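Local structure of orotidine 5'-phosphate decarboxylase (Lactobacillus acidophilus, 3TFX) at residues F60-M65 and F86-A91. The protein probably catalyses, as a homodimer, the decarboxylation of orotidine 5'-monophosphate to UMP, the last step of de novo UMP synthesis. Numbering follows the deposited sequence.
Sequences FLDLKM and FTTVHA
Thr88 OG1 sits between two partners on strand 60-65: it donates to Asp62 OD1 at 2.6 Å and accepts from Lys64 N at 3.0 Å. Its place between the backbone N and the carbonyl carbon (chi1 42°) aims it at both. Asp62 OD1 takes a second bond, from Lys64 NZ at 2.9 Å; the lysine arrives on the syn side and the threonine on the anti side, from opposite faces of the carboxylate, which restrains its rotation. Thr88 CG2 lies in the plane of the Phe60 ring, 3.7 Å from CE1 at its edge, while Phe60 CD1 rests on Phe86 CB. On the opposite face of the sheet Thr87 OG1 donates to Leu61 O at 2.6 Å, and CE of Met65, modelled as selenomethionine, packs on Val89 CG1.

Backbone bonds join the strands at both ends: Leu61 N to Phe86 O, then Met65 N to Thr88 O and His90 N to Met65 O. Between them strand 60-65 carries two extra residues and bulges away at Leu63, with Lys64 at phi 48°; a water sits there, accepting from Leu63 N and donating to Thr87 OG1 and Thr88 O. Further out, Lys35 NZ bridges Asp62 OD2, and Asp67 of the second subunit bridges Lys64 NZ. His90 NE2 bonds His66 O of that subunit.

These are neighbouring parallel strands of a TIM barrel, joined through helix 69-80 as a beta-alpha-beta unit; Lys35, Asp62, Lys64 (the predicted proton donor) and, from across the dimer, Asp67 of the second subunit form the alternating Lys-Asp-Lys-Asp array characteristic of OMP decarboxylase active sites.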
# COMPACT_ATOMS: atom_id res chain seq x y z
N PHE A 60 2.43 -13.01 7.59
CA PHE A 60 3.05 -12.13 6.61
C PHE A 60 1.93 -11.17 6.23
O PHE A 60 1.02 -11.54 5.49
CB PHE A 60 3.58 -12.98 5.44
CG PHE A 60 4.09 -12.20 4.23
CD1 PHE A 60 4.18 -10.81 4.22
CD2 PHE A 60 4.48 -12.89 3.10
CE1 PHE A 60 4.65 -10.13 3.08
CE2 PHE A 60 4.95 -12.23 1.97
CZ PHE A 60 5.03 -10.85 1.96
N LEU A 61 1.95 -9.96 6.78
CA LEU A 61 0.96 -8.95 6.41
C LEU A 61 1.45 -8.12 5.23
O LEU A 61 2.32 -7.24 5.37
CB LEU A 61 0.61 -8.05 7.61
CG LEU A 61 -0.45 -6.96 7.36
CD1 LEU A 61 -1.69 -7.51 6.65
CD2 LEU A 61 -0.83 -6.35 8.67
N ASP A 62 0.87 -8.41 4.07
CA ASP A 62 1.40 -7.98 2.79
C ASP A 62 0.59 -6.82 2.20
O ASP A 62 -0.26 -7.02 1.32
CB ASP A 62 1.41 -9.19 1.85
CG ASP A 62 2.02 -8.90 0.48
OD1 ASP A 62 2.56 -7.79 0.24
OD2 ASP A 62 1.95 -9.81 -0.37
N LEU A 63 0.90 -5.62 2.67
CA LEU A 63 0.18 -4.40 2.29
C LEU A 63 0.97 -3.45 1.38
O LEU A 63 0.44 -2.42 0.96
CB LEU A 63 -0.24 -3.65 3.56
CG LEU A 63 -1.62 -3.84 4.22
CD1 LEU A 63 -2.38 -5.11 3.81
CD2 LEU A 63 -1.52 -3.67 5.75
N LYS A 64 2.24 -3.79 1.11
CA LYS A 64 3.10 -3.07 0.14
C LYS A 64 3.09 -1.54 0.32
O LYS A 64 2.77 -0.79 -0.61
CB LYS A 64 2.77 -3.46 -1.31
CG LYS A 64 2.77 -4.97 -1.58
CD LYS A 64 2.74 -5.29 -3.07
CE LYS A 64 2.81 -6.81 -3.32
NZ LYS A 64 1.74 -7.58 -2.58
N MSE A 65 3.41 -1.08 1.52
CA MSE A 65 3.28 0.36 1.80
C MSE A 65 4.11 1.16 0.82
O MSE A 65 5.27 0.80 0.52
CB MSE A 65 3.66 0.67 3.24
CG MSE A 65 2.62 0.20 4.25
SE MSE A 65 3.27 0.41 6.08
CE MSE A 65 4.68 -0.97 6.03
N PHE A 86 6.34 -10.84 8.90
CA PHE A 86 6.86 -10.24 7.67
C PHE A 86 5.87 -9.19 7.21
O PHE A 86 4.66 -9.37 7.36
CB PHE A 86 6.95 -11.25 6.49
CG PHE A 86 8.00 -12.35 6.64
CD1 PHE A 86 8.91 -12.37 7.69
CD2 PHE A 86 8.09 -13.34 5.67
CE1 PHE A 86 9.87 -13.40 7.79
CE2 PHE A 86 9.03 -14.35 5.76
CZ PHE A 86 9.92 -14.38 6.82
N THR A 87 6.39 -8.12 6.61
CA THR A 87 5.56 -7.12 5.96
C THR A 87 6.31 -6.50 4.77
O THR A 87 7.54 -6.54 4.72
CB THR A 87 5.10 -6.05 6.99
OG1 THR A 87 3.81 -5.57 6.63
CG2 THR A 87 6.06 -4.91 7.08
N THR A 88 5.57 -5.95 3.81
CA THR A 88 6.14 -5.40 2.57
C THR A 88 6.06 -3.87 2.40
O THR A 88 5.15 -3.21 2.91
CB THR A 88 5.48 -6.03 1.32
OG1 THR A 88 4.07 -6.12 1.54
CG2 THR A 88 6.04 -7.40 1.04
N VAL A 89 7.05 -3.33 1.68
CA VAL A 89 7.06 -1.96 1.15
C VAL A 89 7.52 -1.97 -0.30
O VAL A 89 8.21 -2.90 -0.74
CB VAL A 89 7.99 -0.98 1.96
CG1 VAL A 89 7.48 -0.76 3.38
CG2 VAL A 89 9.44 -1.46 1.97
N HIS A 90 7.17 -0.92 -1.05
CA HIS A 90 7.69 -0.70 -2.39
C HIS A 90 9.08 -0.06 -2.39
O HIS A 90 9.26 1.03 -1.83
CB HIS A 90 6.72 0.15 -3.21
CG HIS A 90 5.66 -0.65 -3.89
ND1 HIS A 90 5.87 -1.30 -5.09
CD2 HIS A 90 4.39 -0.96 -3.52
CE1 HIS A 90 4.77 -1.95 -5.44
NE2 HIS A 90 3.86 -1.76 -4.50
N ALA A 91 10.06 -0.75 -2.99
CA ALA A 91 11.39 -0.17 -3.21
C ALA A 91 11.32 1.06 -4.11
O ALA A 91 12.11 1.98 -3.97
CB ALA A 91 12.35 -1.20 -3.83
O HOH W 1 2.91 -4.10 4.32